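Local coordinates for protein aspartate aminotransferase (Giardia lamblia, PDB 3MEB) that probably catalyses the pyridoxal-phosphate-dependent, reversible transfer of an amino group between L-aspartate and 2-oxoglutarate, giving oxaloacetate and L-glutamate, as a homodimer, at residues Tyr149-Thr154 with Leu206-Ala211; Ile237-Ser242 with Leu270-Phe275; Glu407-Tyr412 with Ala434-Asp439. All blocks are in the same frame, centred on the assembly; numbering follows the deposited sequence.

Contact 1. Residues Tyr149-Thr154 with Leu206-Ala211; sequences YMPSTT and LFHACA
Leu206 meets Tyr149 through the backbone: Leu206 N donates to Tyr149 O at 2.9 Å, with the N-H...O angle at 172°. The strands 149-151 and 206-208 run the same way, their axes 26° apart, and the pairing is brief. The next rung of a parallel ladder would need an N-H from Pro151, which has none. Instead the ring carbon Pro151 CD rests 3.4 Å from Leu206 O, and that carbonyl takes a hydrogen bond from the hydroxyl of Tyr176, on strand 174-176 at the far side of strand 148-151. The leucine side chain runs alongside that of Met150, both pointing the same way, with Leu206 CD2 3.9 Å from Met150 SD. Helix 157-166 packs on this pair through His158.

Phe207 turns from this contact, and its backbone bonds to strand 237-242 on the other flank.

His208 brings the chain back to the first segment. With CG anti to its carbonyl carbon (chi1 -60°), its ring comes toward the turn that follows strand 149-151. Thr154 OG1 arrives at the ring edge, in the imidazole plane, and hydrogen-bonds His208 NE2 at 2.9 Å. The same hydroxyl oxygen is bonded to His158 ND1, so a single threonine joins two imidazoles. Pro151 CG lies obliquely to the His208 ring, 4.1 Å from His208 NE2, and the two side chains cross at about a right angle. His208 thus touches both the end of the neighbouring strand, at Pro151, and the loop after it, at Thr154, while its side chain stays about 4 Å from the bound pyridoxal phosphate.

Parallel strands whose C-terminal ends and following loops carry cofactor-binding residues, here Trp155 and Asn213, are characteristic of the large domain of fold-type I aminotransferases.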
loop_
_atom_site.group_PDB
_atom_site.type_symbol
_atom_site.label_atom_id
_atom_site.label_comp_id
_atom_site.label_asym_id
_atom_site.label_seq_id
_atom_site.Cartn_x
_atom_site.Cartn_y
_atom_site.Cartn_z
ATOM N N TYR A 149 -9.028 -11.175 20.353
ATOM C CA TYR A 149 -9.229 -10.373 21.569
ATOM C C TYR A 149 -8.424 -9.063 21.525
ATOM O O TYR A 149 -7.209 -9.071 21.323
ATOM C CB TYR A 149 -8.807 -11.177 22.815
ATOM C CG TYR A 149 -9.797 -12.227 23.219
ATOM C CD1 TYR A 149 -10.675 -12.031 24.292
ATOM C CD2 TYR A 149 -9.844 -13.427 22.570
ATOM C CE1 TYR A 149 -11.581 -13.010 24.664
ATOM C CE2 TYR A 149 -10.769 -14.414 22.948
ATOM C CZ TYR A 149 -11.614 -14.201 23.969
ATOM O OH TYR A 149 -12.503 -15.207 24.284
ATOM N N MET A 150 -9.108 -7.938 21.655
ATOM C CA MET A 150 -8.443 -6.649 21.707
ATOM C C MET A 150 -8.349 -6.190 23.146
ATOM O O MET A 150 -9.214 -6.531 23.933
ATOM C CB MET A 150 -9.240 -5.603 20.965
ATOM C CG MET A 150 -9.685 -5.988 19.585
ATOM S SD MET A 150 -9.056 -4.834 18.408
ATOM C CE MET A 150 -9.813 -5.455 16.891
ATOM N N PRO A 151 -7.311 -5.401 23.506
ATOM C CA PRO A 151 -7.398 -4.742 24.812
ATOM C C PRO A 151 -8.619 -3.789 24.844
ATOM O O PRO A 151 -9.028 -3.263 23.767
ATOM C CB PRO A 151 -6.085 -3.964 24.898
ATOM C CG PRO A 151 -5.669 -3.775 23.445
ATOM C CD PRO A 151 -6.152 -4.945 22.725
ATOM N N SER A 152 -9.222 -3.593 26.028
ATOM C CA SER A 152 -10.467 -2.815 26.133
ATOM C C SER A 152 -10.318 -1.323 25.751
ATOM O O SER A 152 -11.315 -0.650 25.437
ATOM C CB SER A 152 -11.114 -2.968 27.515
ATOM O OG SER A 152 -10.210 -2.629 28.555
ATOM N N THR A 153 -9.080 -0.830 25.808
ATOM C CA THR A 153 -8.688 0.430 25.215
ATOM C C THR A 153 -7.558 0.115 24.248
ATOM O O THR A 153 -6.625 -0.613 24.600
ATOM C CB THR A 153 -8.191 1.406 26.331
ATOM O OG1 THR A 153 -9.320 1.768 27.133
ATOM C CG2 THR A 153 -7.597 2.650 25.784
ATOM N N THR A 154 -7.655 0.644 23.021
ATOM C CA THR A 154 -6.693 0.359 21.952
ATOM C C THR A 154 -6.731 1.448 20.887
ATOM O O THR A 154 -7.530 2.379 20.952
ATOM C CB THR A 154 -6.967 -1.025 21.334
ATOM O OG1 THR A 154 -5.781 -1.510 20.685
ATOM C CG2 THR A 154 -8.166 -1.014 20.343
ATOM N N LEU A 206 -4.389 -9.478 20.680
ATOM C CA LEU A 206 -3.651 -8.325 20.183
ATOM C C LEU A 206 -3.033 -7.603 21.364
ATOM O O LEU A 206 -3.736 -7.310 22.362
ATOM C CB LEU A 206 -4.602 -7.382 19.424
ATOM C CG LEU A 206 -3.994 -6.188 18.701
ATOM C CD1 LEU A 206 -3.077 -6.582 17.535
ATOM C CD2 LEU A 206 -5.152 -5.304 18.200
ATOM N N PHE A 207 -1.722 -7.375 21.278
ATOM C CA PHE A 207 -0.959 -6.720 22.333
ATOM C C PHE A 207 -0.203 -5.597 21.709
ATOM O O PHE A 207 0.293 -5.725 20.587
ATOM C CB PHE A 207 0.113 -7.646 22.927
ATOM C CG PHE A 207 -0.422 -8.749 23.769
ATOM C CD1 PHE A 207 -1.123 -8.474 24.941
ATOM C CD2 PHE A 207 -0.228 -10.069 23.399
ATOM C CE1 PHE A 207 -1.646 -9.537 25.724
ATOM C CE2 PHE A 207 -0.707 -11.110 24.165
ATOM C CZ PHE A 207 -1.422 -10.849 25.328
ATOM N N HIS A 208 -0.107 -4.494 22.405
ATOM C CA HIS A 208 0.884 -3.468 22.056
ATOM C C HIS A 208 2.214 -3.853 22.698
ATOM O O HIS A 208 2.271 -4.163 23.888
ATOM C CB HIS A 208 0.430 -2.108 22.570
ATOM C CG HIS A 208 -0.879 -1.653 22.018
ATOM N ND1 HIS A 208 -1.082 -0.379 21.545
ATOM C CD2 HIS A 208 -2.084 -2.278 21.940
ATOM C CE1 HIS A 208 -2.340 -0.246 21.162
ATOM N NE2 HIS A 208 -2.980 -1.380 21.408
ATOM N N ALA A 209 3.292 -3.824 21.927
ATOM C CA ALA A 209 4.602 -4.285 22.400
ATOM C C ALA A 209 5.148 -3.400 23.528
ATOM O O ALA A 209 5.748 -3.894 24.504
ATOM C CB ALA A 209 5.590 -4.311 21.214
ATOM N N CYS A 210 4.916 -2.097 23.386
ATOM C CA CYS A 210 5.297 -1.081 24.362
ATOM C C CYS A 210 4.599 0.208 23.974
ATOM O O CYS A 210 4.129 0.303 22.872
ATOM C CB CYS A 210 6.815 -0.857 24.390
ATOM S SG CYS A 210 7.636 -0.195 22.934
ATOM N N ALA A 211 4.567 1.193 24.867
ATOM C CA ALA A 211 3.932 2.496 24.592
ATOM C C ALA A 211 2.494 2.312 24.090
ATOM O O ALA A 211 2.120 2.832 23.058
ATOM C CB ALA A 211 4.808 3.336 23.602
#

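Contact 2. Residues Ile237-Ser242 with Leu270-Phe275; sequences IAFFDS and LVAQSF. With SO4 (sulfate ion), chain E.
Phe239 has CG anti to its backbone N (chi1 -162°), and Leu270 has CG anti to its carbonyl carbon (chi1 -73°); together these torsions lay the phenyl ring across the leucine. Leu270 CB sits over the ring centre in a CH-pi contact, 4.0 Å from the Phe239 centroid, and Leu270 CD2 reaches Phe239 CE1 at 3.6 Å. Ala272 CB meets the same ring from a different direction, at its edge and in its plane.

This is a parallel pair in the mixed central sheet of the fold-type I aminotransferase large domain. Five backbone bonds zip it together, from Leu270 N on Ala238 O to Ser274 N on Ser242 O. The strands differ by 10° in direction, and the bond from Phe240 N to Leu270 O is short at 2.7 Å. On the sheet face of Phe239, Leu270, Asp241 and Ala272, helix 127-142 is the cover. Phe240, Val271, Ser242 and Gln273 lie on the opposite face, where helices 97-108 and 257-264 pack; there Phe240 CB and Val271 CG2 touch.

The C-terminal ends of both strands belong to the cofactor pocket. Asp241 belongs to it with its side chain about 3 Å from pyridoxal phosphate, and its OD2 is held by His158 NE2. A water donates to Asp241 OD1 and also to Ala272 O, tying the carboxylate to the next strand. A second water joins Ser242 O and Ser274 O.

The sulfate, probably from the crystallisation liquor, is gathered by Ser127, Thr129, Ser276 and Arg285 of the same chain and by Tyr90 of the second subunit, residues that bind pyridoxal phosphate, so it probably occupies the place of the cofactor's phosphate group. Ser274 OG, which also accepts from Ser276 N, lies 3.0 Å from sulfate O1.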
loop_
_atom_site.group_PDB
_atom_site.type_symbol
_atom_site.label_atom_id
_atom_site.label_comp_id
_atom_site.label_asym_id
_atom_site.label_seq_id
_atom_site.Cartn_x
_atom_site.Cartn_y
_atom_site.Cartn_z
ATOM N N ILE A 237 -2.222 -17.377 20.577
ATOM C CA ILE A 237 -1.340 -16.667 19.672
ATOM C C ILE A 237 -1.278 -15.197 20.127
ATOM O O ILE A 237 -2.309 -14.592 20.426
ATOM C CB ILE A 237 -1.838 -16.769 18.213
ATOM C CG1 ILE A 237 -1.906 -18.231 17.733
ATOM C CG2 ILE A 237 -0.921 -15.980 17.287
ATOM C CD1 ILE A 237 -3.198 -18.962 18.123
ATOM N N ALA A 238 -0.079 -14.637 20.187
ATOM C CA ALA A 238 0.098 -13.232 20.515
ATOM C C ALA A 238 0.323 -12.473 19.221
ATOM O O ALA A 238 1.223 -12.830 18.452
ATOM C CB ALA A 238 1.297 -13.030 21.480
ATOM N N PHE A 239 -0.501 -11.455 18.969
ATOM C CA PHE A 239 -0.311 -10.575 17.844
ATOM C C PHE A 239 0.205 -9.253 18.430
ATOM O O PHE A 239 -0.542 -8.533 19.082
ATOM C CB PHE A 239 -1.613 -10.350 17.094
ATOM C CG PHE A 239 -1.416 -9.793 15.669
ATOM C CD1 PHE A 239 -1.939 -10.449 14.576
ATOM C CD2 PHE A 239 -0.682 -8.643 15.443
ATOM C CE1 PHE A 239 -1.775 -9.945 13.316
ATOM C CE2 PHE A 239 -0.496 -8.157 14.172
ATOM C CZ PHE A 239 -1.022 -8.820 13.113
ATOM N N PHE A 240 1.466 -8.946 18.184
ATOM C CA PHE A 240 2.070 -7.721 18.668
ATOM C C PHE A 240 1.961 -6.632 17.618
ATOM O O PHE A 240 2.341 -6.844 16.445
ATOM C CB PHE A 240 3.531 -7.971 19.025
ATOM C CG PHE A 240 3.738 -8.697 20.333
ATOM C CD1 PHE A 240 3.657 -8.005 21.553
ATOM C CD2 PHE A 240 4.039 -10.039 20.354
ATOM C CE1 PHE A 240 3.882 -8.646 22.762
ATOM C CE2 PHE A 240 4.247 -10.706 21.555
ATOM C CZ PHE A 240 4.173 -10.003 22.768
ATOM N N ASP A 241 1.433 -5.474 18.036
ATOM C CA ASP A 241 1.541 -4.225 17.286
ATOM C C ASP A 241 2.716 -3.467 17.867
ATOM O O ASP A 241 2.722 -3.124 19.056
ATOM C CB ASP A 241 0.257 -3.403 17.418
ATOM C CG ASP A 241 0.261 -2.121 16.589
ATOM O OD1 ASP A 241 1.354 -1.571 16.281
ATOM O OD2 ASP A 241 -0.854 -1.605 16.292
ATOM N N SER A 242 3.718 -3.206 17.036
ATOM C CA SER A 242 4.948 -2.624 17.526
ATOM C C SER A 242 5.376 -1.444 16.673
ATOM O O SER A 242 6.045 -1.602 15.648
ATOM C CB SER A 242 6.067 -3.652 17.543
ATOM O OG SER A 242 7.259 -2.997 17.932
ATOM N N LEU A 270 2.682 -13.160 15.997
ATOM C CA LEU A 270 2.868 -12.257 14.890
ATOM C C LEU A 270 3.342 -10.892 15.435
ATOM O O LEU A 270 3.066 -10.525 16.601
ATOM C CB LEU A 270 1.573 -12.095 14.084
ATOM C CG LEU A 270 1.148 -13.286 13.186
ATOM C CD1 LEU A 270 0.529 -14.406 13.933
ATOM C CD2 LEU A 270 0.135 -12.784 12.158
ATOM N N VAL A 271 4.067 -10.164 14.597
ATOM C CA VAL A 271 4.497 -8.792 14.904
ATOM C C VAL A 271 4.220 -7.934 13.667
ATOM O O VAL A 271 4.714 -8.240 12.550
ATOM C CB VAL A 271 5.985 -8.699 15.249
ATOM C CG1 VAL A 271 6.395 -7.290 15.565
ATOM C CG2 VAL A 271 6.368 -9.666 16.451
ATOM N N ALA A 272 3.441 -6.872 13.866
ATOM C CA ALA A 272 3.238 -5.838 12.860
ATOM C C ALA A 272 4.165 -4.691 13.240
ATOM O O ALA A 272 3.970 -4.030 14.274
ATOM C CB ALA A 272 1.826 -5.385 12.848
ATOM N N GLN A 273 5.203 -4.500 12.456
ATOM C CA GLN A 273 6.337 -3.632 12.837
ATOM C C GLN A 273 6.372 -2.378 11.974
ATOM O O GLN A 273 6.558 -2.484 10.762
ATOM C CB GLN A 273 7.627 -4.437 12.707
ATOM C CG GLN A 273 8.933 -3.619 12.952
ATOM C CD GLN A 273 10.189 -4.421 12.660
ATOM O OE1 GLN A 273 10.176 -5.344 11.839
ATOM N NE2 GLN A 273 11.284 -4.048 13.293
ATOM N N SER A 274 6.149 -1.214 12.571
ATOM C CA SER A 274 6.137 0.087 11.847
ATOM C C SER A 274 7.444 0.848 12.024
ATOM O O SER A 274 8.010 0.868 13.129
ATOM C CB SER A 274 4.975 0.952 12.367
ATOM O OG SER A 274 5.132 2.348 12.062
ATOM N N PHE A 275 7.928 1.439 10.939
ATOM C CA PHE A 275 9.063 2.374 10.977
ATOM C C PHE A 275 8.613 3.839 10.747
ATOM O O PHE A 275 9.425 4.734 10.506
ATOM C CB PHE A 275 10.120 1.943 9.958
ATOM C CG PHE A 275 10.635 0.523 10.164
ATOM C CD1 PHE A 275 11.128 0.136 11.393
ATOM C CD2 PHE A 275 10.596 -0.425 9.132
ATOM C CE1 PHE A 275 11.602 -1.196 11.610
ATOM C CE2 PHE A 275 11.048 -1.744 9.328
ATOM C CZ PHE A 275 11.572 -2.120 10.577
HETATM S S SO4 E . 1.438 3.406 10.444
HETATM O O1 SO4 E . 2.262 2.440 11.133
HETATM O O2 SO4 E . 0.665 4.089 11.453
HETATM O O3 SO4 E . 2.266 4.410 9.779
HETATM O O4 SO4 E . 0.517 2.741 9.544
HETATM O O HOH W 1 3.005 -1.284 13.941
HETATM O O HOH W 2 8.973 -0.380 15.316
#

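Contact 3. Residues Glu407-Tyr412 with Ala434-Asp439; sequences EKWSIY and AEAIHD
Trp409 lays one face of its indole on Ala436, the methyl carbon Ala436 CB standing 3.6 Å from the centroid of the five-membered ring in a CH-pi contact. The methyl is offset toward the rim, with Trp409 CD2 at 3.4 Å. It is pressed from another direction by Ile411: Ile411 CD1 to Ala436 CB is 3.3 Å, tighter than usual for two carbons. At the indole edge, Trp409 NE1 donates to Asp439 OD2 over 2.9 Å. The oxygen is in the ring plane and uses its anti lone pair, while the carboxylate is turned 69° from the indole. The extended Glu435 chain crosses the indole at about a right angle, Glu435 CG lying 3.9 Å from Trp409 CH2.

Behind these contacts stands the geometry of the two segments. Trp409 CG lies anti to its carbonyl carbon (chi1 -65°), which carries the indole across to helix 430-443. Ala436 and Asp439 are three residues apart on that helix, so one turn presents both the methyl for the ring face and the acceptor for the ring edge. Asp439 CG, anti to the backbone N (chi1 -178°), brings OD2 to the indole N-H. Trp409 ends helix 399-409; Ser410, with positive phi, turns the chain into strand 411-413, which lets Ile411 come back to the same alanine. Tyr432 meets the indole edge-to-face and bonds Trp409 O. Val52 and Leu54 of the adjoining strand pack on Ile411.

The contact thus joins a helix-to-strand junction to the C-terminal helix, well away from the cofactor. Asp439 OD2 also has Tyr404 OH as a partner, and Asp439 OD1 forms a salt bridge with Lys443. Gripped at both oxygens, one of them facing a lysine, this carboxylate would be expected to stay ionised and to fix the rotation of the indole.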
loop_
_atom_site.group_PDB
_atom_site.type_symbol
_atom_site.label_atom_id
_atom_site.label_comp_id
_atom_site.label_asym_id
_atom_site.label_seq_id
_atom_site.Cartn_x
_atom_site.Cartn_y
_atom_site.Cartn_z
ATOM N N GLU A 407 -11.449 25.590 20.013
ATOM C CA GLU A 407 -12.181 26.825 19.578
ATOM C C GLU A 407 -11.597 28.108 20.155
ATOM O O GLU A 407 -11.474 29.110 19.452
ATOM C CB GLU A 407 -13.679 26.849 19.981
ATOM C CG GLU A 407 -14.567 25.640 19.714
ATOM C CD GLU A 407 -14.644 25.256 18.263
ATOM O OE1 GLU A 407 -14.131 26.021 17.414
ATOM O OE2 GLU A 407 -15.226 24.178 17.970
ATOM N N LYS A 408 -11.330 28.093 21.457
ATOM C CA LYS A 408 -10.855 29.279 22.170
ATOM C C LYS A 408 -9.333 29.438 22.140
ATOM O O LYS A 408 -8.864 30.564 22.164
ATOM C CB LYS A 408 -11.328 29.250 23.621
ATOM N N TRP A 409 -8.561 28.342 22.107
ATOM C CA TRP A 409 -7.080 28.445 22.187
ATOM C C TRP A 409 -6.273 27.891 20.989
ATOM O O TRP A 409 -5.021 27.943 20.982
ATOM C CB TRP A 409 -6.601 27.779 23.479
ATOM C CG TRP A 409 -7.078 28.474 24.701
ATOM C CD1 TRP A 409 -8.268 28.293 25.328
ATOM C CD2 TRP A 409 -6.382 29.488 25.437
ATOM N NE1 TRP A 409 -8.361 29.122 26.418
ATOM C CE2 TRP A 409 -7.210 29.863 26.510
ATOM C CE3 TRP A 409 -5.139 30.110 25.293
ATOM C CZ2 TRP A 409 -6.840 30.847 27.437
ATOM C CZ3 TRP A 409 -4.764 31.078 26.215
ATOM C CH2 TRP A 409 -5.620 31.447 27.267
ATOM N N SER A 410 -6.980 27.366 19.989
ATOM C CA SER A 410 -6.386 26.710 18.821
ATOM C C SER A 410 -5.347 25.643 19.205
ATOM O O SER A 410 -4.305 25.524 18.583
ATOM C CB SER A 410 -5.811 27.755 17.846
ATOM O OG SER A 410 -6.842 28.560 17.229
ATOM N N ILE A 411 -5.659 24.877 20.246
ATOM C CA ILE A 411 -4.861 23.722 20.638
ATOM C C ILE A 411 -5.608 22.446 20.238
ATOM O O ILE A 411 -6.761 22.257 20.634
ATOM C CB ILE A 411 -4.607 23.745 22.150
ATOM C CG1 ILE A 411 -3.797 24.992 22.532
ATOM C CG2 ILE A 411 -3.862 22.515 22.584
ATOM C CD1 ILE A 411 -3.660 25.202 24.033
ATOM N N TYR A 412 -4.954 21.581 19.451
ATOM C CA TYR A 412 -5.596 20.392 18.857
ATOM C C TYR A 412 -5.177 19.093 19.560
ATOM O O TYR A 412 -4.025 18.668 19.480
ATOM C CB TYR A 412 -5.301 20.354 17.343
ATOM C CG TYR A 412 -5.965 21.508 16.631
ATOM C CD1 TYR A 412 -7.249 21.398 16.150
ATOM C CD2 TYR A 412 -5.341 22.739 16.532
ATOM C CE1 TYR A 412 -7.879 22.456 15.532
ATOM C CE2 TYR A 412 -5.960 23.810 15.930
ATOM C CZ TYR A 412 -7.238 23.665 15.425
ATOM O OH TYR A 412 -7.891 24.742 14.826
ATOM N N ALA A 434 -0.452 25.122 29.035
ATOM C CA ALA A 434 -0.878 25.044 30.438
ATOM C C ALA A 434 -1.918 26.151 30.839
ATOM O O ALA A 434 -2.941 25.848 31.455
ATOM C CB ALA A 434 0.335 25.063 31.340
ATOM N N GLU A 435 -1.653 27.403 30.469
ATOM C CA GLU A 435 -2.648 28.494 30.631
ATOM C C GLU A 435 -4.005 28.152 30.024
ATOM O O GLU A 435 -5.048 28.445 30.607
ATOM C CB GLU A 435 -2.145 29.784 29.974
ATOM C CG GLU A 435 -3.065 30.946 30.176
ATOM C CD GLU A 435 -2.526 32.225 29.575
ATOM O OE1 GLU A 435 -1.521 32.173 28.830
ATOM O OE2 GLU A 435 -3.116 33.286 29.847
ATOM N N ALA A 436 -3.988 27.536 28.848
ATOM C CA ALA A 436 -5.215 27.143 28.182
ATOM C C ALA A 436 -5.931 26.046 28.934
ATOM O O ALA A 436 -7.139 26.083 29.077
ATOM C CB ALA A 436 -4.940 26.706 26.715
ATOM N N ILE A 437 -5.188 25.050 29.398
ATOM C CA ILE A 437 -5.777 23.940 30.144
ATOM C C ILE A 437 -6.381 24.460 31.470
ATOM O O ILE A 437 -7.473 24.029 31.898
ATOM C CB ILE A 437 -4.720 22.820 30.383
ATOM C CG1 ILE A 437 -4.393 22.123 29.037
ATOM C CG2 ILE A 437 -5.237 21.825 31.394
ATOM C CD1 ILE A 437 -3.255 21.141 29.077
ATOM N N HIS A 438 -5.693 25.419 32.079
ATOM C CA HIS A 438 -6.164 26.013 33.325
ATOM C C HIS A 438 -7.490 26.731 33.122
ATOM O O HIS A 438 -8.420 26.584 33.917
ATOM C CB HIS A 438 -5.104 26.950 33.885
ATOM C CG HIS A 438 -5.445 27.516 35.221
ATOM N ND1 HIS A 438 -5.079 26.907 36.399
ATOM C CD2 HIS A 438 -6.126 28.635 35.570
ATOM C CE1 HIS A 438 -5.509 27.631 37.421
ATOM N NE2 HIS A 438 -6.154 28.682 36.945
ATOM N N ASP A 439 -7.581 27.443 32.008
ATOM C CA ASP A 439 -8.764 28.181 31.635
ATOM C C ASP A 439 -9.922 27.219 31.389
ATOM O O ASP A 439 -10.997 27.398 31.960
ATOM C CB ASP A 439 -8.475 29.009 30.388
ATOM C CG ASP A 439 -9.648 29.845 29.974
ATOM O OD1 ASP A 439 -10.289 30.397 30.883
ATOM O OD2 ASP A 439 -9.918 29.933 28.751
#

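How the contacts relate
Contacts 1 and 2 belong to the same sheet and their centres are 10 Å apart. Strand 204-208 of contact 1 lies directly beside strand 237-242 of contact 2: Phe207 N is 2.7 Å from Phe239 O and Phe207 O 2.8 Å from Asp241 N, both probable hydrogen bonds. They also share the pyridoxal phosphate pocket, with His208 and Asp241 both close to the cofactor and His158 bonded to Thr154 of one contact and Asp241 of the other. Contact 3 stands apart, its centre about 30 Å from that of contact 1 and about 36 Å from that of contact 2. Its nearest atoms remain about 17 Å from contact 1, and it touches neither.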